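Local coordinates for Lmo0488 protein (Listeria monocytogenes serovar 1/2a, PDB 5TED) that binds shikimate through this effector-binding domain of a LysR-type transcriptional regulator and, in response to it, activates transcription of protocatechuate biosynthesis genes, at residues A[106-111]-A[116-121]. Numbering follows the deposited sequence.
Sequences IFFSDT and PLIDSL. With SKM ((3R,4S,5R)-3,4,5-trihydroxycyclohex-1-ene-1-carboxylic acid), chain D.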
ATOM      1  N   ILE A 106     -10.253  11.684   7.742  1.00 18.49           N
ATOM      2  CA  ILE A 106      -9.739  10.978   6.579  1.00 16.48           C
ATOM      3  C   ILE A 106     -10.354   9.590   6.699  1.00 22.55           C
ATOM      4  O   ILE A 106      -9.959   8.795   7.557  1.00 20.73           O
ATOM      5  CB  ILE A 106      -8.211  10.925   6.577  1.00 16.16           C
ATOM      6  CG1 ILE A 106      -7.634  12.343   6.483  1.00 24.11           C
ATOM      7  CG2 ILE A 106      -7.707  10.024   5.443  1.00 15.89           C
ATOM      8  CD1 ILE A 106      -6.363  12.504   7.256  1.00 24.77           C
ATOM      9  N   PHE A 107     -11.365   9.324   5.879  1.00 18.94           N
ATOM     10  CA  PHE A 107     -12.230   8.159   5.998  1.00 16.68           C
ATOM     11  C   PHE A 107     -11.844   7.095   4.980  1.00 23.44           C
ATOM     12  O   PHE A 107     -11.310   7.405   3.912  1.00 20.48           O
ATOM     13  CB  PHE A 107     -13.691   8.575   5.776  1.00 20.19           C
ATOM     14  CG  PHE A 107     -14.665   8.007   6.784  1.00 22.27           C
ATOM     15  CD1 PHE A 107     -14.649   8.433   8.096  1.00 19.00           C
ATOM     16  CD2 PHE A 107     -15.624   7.075   6.398  1.00 22.60           C
ATOM     17  CE1 PHE A 107     -15.568   7.933   9.020  1.00 24.22           C
ATOM     18  CE2 PHE A 107     -16.528   6.563   7.309  1.00 21.92           C
ATOM     19  CZ  PHE A 107     -16.499   6.994   8.628  1.00 24.30           C
ATOM     20  N   PHE A 108     -12.100   5.831   5.321  1.00 21.37           N
ATOM     21  CA  PHE A 108     -11.902   4.760   4.349  1.00 21.95           C
ATOM     22  C   PHE A 108     -12.951   4.831   3.250  1.00 19.52           C
ATOM     23  O   PHE A 108     -14.129   5.089   3.514  1.00 19.68           O
ATOM     24  CB  PHE A 108     -11.973   3.392   5.028  1.00 16.98           C
ATOM     25  CG  PHE A 108     -10.706   3.009   5.748  1.00 18.95           C
ATOM     26  CD1 PHE A 108      -9.553   2.712   5.044  1.00 18.79           C
ATOM     27  CD2 PHE A 108     -10.664   2.987   7.139  1.00 17.84           C
ATOM     28  CE1 PHE A 108      -8.376   2.379   5.711  1.00 20.12           C
ATOM     29  CE2 PHE A 108      -9.496   2.662   7.802  1.00 18.45           C
ATOM     30  CZ  PHE A 108      -8.356   2.353   7.091  1.00 13.16           C
ATOM     31  N   SER A 109     -12.524   4.590   2.011  1.00 19.86           N
ATOM     32  CA  SER A 109     -13.453   4.564   0.886  1.00 27.36           C
ATOM     33  C   SER A 109     -14.374   3.349   0.980  1.00 24.84           C
ATOM     34  O   SER A 109     -14.150   2.424   1.761  1.00 17.77           O
ATOM     35  CB  SER A 109     -12.698   4.524  -0.439  1.00 23.82           C
ATOM     36  OG  SER A 109     -11.877   3.376  -0.474  1.00 37.76           O
ATOM     37  N   ASP A 110     -15.424   3.362   0.148  1.00 19.55           N
ATOM     38  CA  ASP A 110     -16.426   2.301   0.117  1.00 22.24           C
ATOM     39  C   ASP A 110     -15.844   0.943  -0.247  1.00 17.97           C
ATOM     40  O   ASP A 110     -16.480  -0.077   0.026  1.00 24.42           O
ATOM     41  CB  ASP A 110     -17.524   2.633  -0.896  1.00 26.30           C
ATOM     42  CG  ASP A 110     -18.229   3.932  -0.594  1.00 40.86           C
ATOM     43  OD1 ASP A 110     -18.223   4.369   0.575  1.00 43.73           O
ATOM     44  OD2 ASP A 110     -18.777   4.533  -1.540  1.00 54.32           O
ATOM     45  N   THR A 111     -14.692   0.907  -0.922  1.00 21.69           N
ATOM     46  CA  THR A 111     -14.069  -0.368  -1.258  1.00 26.43           C
ATOM     47  C   THR A 111     -13.540  -1.103  -0.027  1.00 22.36           C
ATOM     48  O   THR A 111     -13.247  -2.301  -0.113  1.00 21.74           O
ATOM     49  CB  THR A 111     -12.930  -0.146  -2.255  1.00 26.64           C
ATOM     50  OG1 THR A 111     -11.973   0.765  -1.696  1.00 22.58           O
ATOM     51  CG2 THR A 111     -13.459   0.432  -3.568  1.00 28.31           C
ATOM     52  N   PRO A 116     -18.178  -1.516   6.911  1.00 23.56           N
ATOM     53  CA  PRO A 116     -19.343  -1.979   7.691  1.00 24.03           C
ATOM     54  C   PRO A 116     -19.171  -1.832   9.197  1.00 24.00           C
ATOM     55  O   PRO A 116     -20.052  -1.277   9.864  1.00 21.88           O
ATOM     56  CB  PRO A 116     -19.487  -3.442   7.256  1.00 22.35           C
ATOM     57  CG  PRO A 116     -18.997  -3.440   5.848  1.00 21.35           C
ATOM     58  CD  PRO A 116     -17.834  -2.465   5.834  1.00 21.18           C
ATOM     59  N   LEU A 117     -18.054  -2.308   9.752  1.00 23.43           N
ATOM     60  CA  LEU A 117     -17.799  -2.140  11.183  1.00 23.11           C
ATOM     61  C   LEU A 117     -17.726  -0.666  11.566  1.00 25.50           C
ATOM     62  O   LEU A 117     -18.377  -0.223  12.524  1.00 26.00           O
ATOM     63  CB  LEU A 117     -16.506  -2.864  11.573  1.00 18.03           C
ATOM     64  CG  LEU A 117     -16.013  -2.682  13.008  1.00 17.17           C
ATOM     65  CD1 LEU A 117     -17.112  -3.059  13.999  1.00 17.48           C
ATOM     66  CD2 LEU A 117     -14.764  -3.501  13.283  1.00 19.84           C
ATOM     67  N   ILE A 118     -16.921   0.111  10.844  1.00 17.05           N
ATOM     68  CA  ILE A 118     -16.755   1.519  11.194  1.00 19.83           C
ATOM     69  C   ILE A 118     -18.095   2.243  11.144  1.00 21.12           C
ATOM     70  O   ILE A 118     -18.474   2.948  12.087  1.00 20.11           O
ATOM     71  CB  ILE A 118     -15.708   2.190  10.281  1.00 17.30           C
ATOM     72  CG1 ILE A 118     -14.295   1.724  10.646  1.00 14.91           C
ATOM     73  CG2 ILE A 118     -15.837   3.721  10.368  1.00 15.98           C
ATOM     74  CD1 ILE A 118     -13.251   2.001   9.565  1.00 18.00           C
ATOM     75  N   ASP A 119     -18.836   2.084  10.042  1.00 23.11           N
ATOM     76  CA  ASP A 119     -20.132   2.757   9.941  1.00 24.57           C
ATOM     77  C   ASP A 119     -21.064   2.336  11.073  1.00 32.47           C
ATOM     78  O   ASP A 119     -21.837   3.154  11.591  1.00 31.86           O
ATOM     79  CB  ASP A 119     -20.784   2.463   8.586  1.00 21.70           C
ATOM     80  CG  ASP A 119     -20.034   3.098   7.421  1.00 24.15           C
ATOM     81  OD1 ASP A 119     -19.130   3.926   7.657  1.00 28.30           O
ATOM     82  OD2 ASP A 119     -20.337   2.748   6.265  1.00 21.58           O
ATOM     83  N   SER A 120     -21.024   1.062  11.464  1.00 28.34           N
ATOM     84  CA  SER A 120     -21.917   0.641  12.538  1.00 27.08           C
ATOM     85  C   SER A 120     -21.523   1.275  13.867  1.00 26.43           C
ATOM     86  O   SER A 120     -22.402   1.625  14.665  1.00 27.43           O
ATOM     87  CB  SER A 120     -21.953  -0.885  12.645  1.00 31.44           C
ATOM     88  OG  SER A 120     -20.804  -1.393  13.295  1.00 40.09           O
ATOM     89  N   LEU A 121     -20.226   1.492  14.099  1.00 24.68           N
ATOM     90  CA  LEU A 121     -19.796   2.148  15.331  1.00 22.98           C
ATOM     91  C   LEU A 121     -20.335   3.574  15.412  1.00 28.54           C
ATOM     92  O   LEU A 121     -20.783   4.018  16.474  1.00 27.05           O
ATOM     93  CB  LEU A 121     -18.269   2.145  15.419  1.00 24.63           C
ATOM     94  CG  LEU A 121     -17.569   0.785  15.488  1.00 19.36           C
ATOM     95  CD1 LEU A 121     -16.049   0.950  15.647  1.00 20.10           C
ATOM     96  CD2 LEU A 121     -18.145  -0.001  16.643  1.00 26.07           C
TER
HETATM   97  O12 SKM D 401      -6.162  -1.816   4.344  1.00 15.27           O
HETATM   98  C8  SKM D 401      -7.288  -0.946   4.404  1.00 15.96           C
HETATM   99  C6  SKM D 401      -8.058  -1.038   3.271  1.00 13.02           C
HETATM  100  O7  SKM D 401      -9.190  -0.171   3.340  1.00 16.36           O
HETATM  101  C5  SKM D 401      -8.673  -2.549   3.010  1.00 12.35           C
HETATM  102  C4  SKM D 401      -9.346  -3.103   4.191  1.00 17.90           C
HETATM  103  C1  SKM D 401     -10.334  -4.273   4.078  1.00 17.30           C
HETATM  104  O2  SKM D 401     -10.858  -4.523   2.955  1.00 19.67           O
HETATM  105  O3  SKM D 401     -10.630  -4.959   5.104  1.00 18.72           O
HETATM  106  C10 SKM D 401      -8.984  -2.513   5.636  1.00 13.27           C
HETATM  107  C9  SKM D 401      -8.201  -1.323   5.771  1.00 16.11           C
HETATM  108  O11 SKM D 401      -7.344  -1.487   6.830  1.00 14.29           O
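Ile118 reaches from helix 115-124 to two successive rings of strand 104-108, one with each branch of its side chain. Its CD1 meets Phe108 CD2 at 3.7 Å, the two side chains crossing nearly at right angles, while CG2 lies 3.8 Å from Phe107 CZ. The first torsion explains this division of labour: CG1 stands anti to the carbonyl carbon (chi1 -73°) and carries CD1 to Phe108, leaving CG2 for Phe107. A beta-branched isoleucine suits this place, since its two branches can pack against different rings. Phe108, in turn, is a wall of the shikimate pocket, its CD1 3.4 Å from O7 of SKM; a broad, flat, apolar ring can touch helix and ligand together. This apolar part is buried and close. At the partly exposed margin Asp119 gives less cover and brings a charged group, though it comes just as near: OD1 lies in the plane of the Phe107 ring, at its edge, 3.7 Å from CE2, with carboxylate and ring planes only 11° apart. Ring hydrogens are slightly positive, so this approach is probably mildly favourable, yet the main partner of OD1 is Arg115, in a salt bridge. Strand and helix belong to a beta-alpha-beta unit completed by parallel strand 130-135, whose Ile131 and Tyr134 also touch Phe107; helix 138-146 and strand 152-155 pack on Phe108.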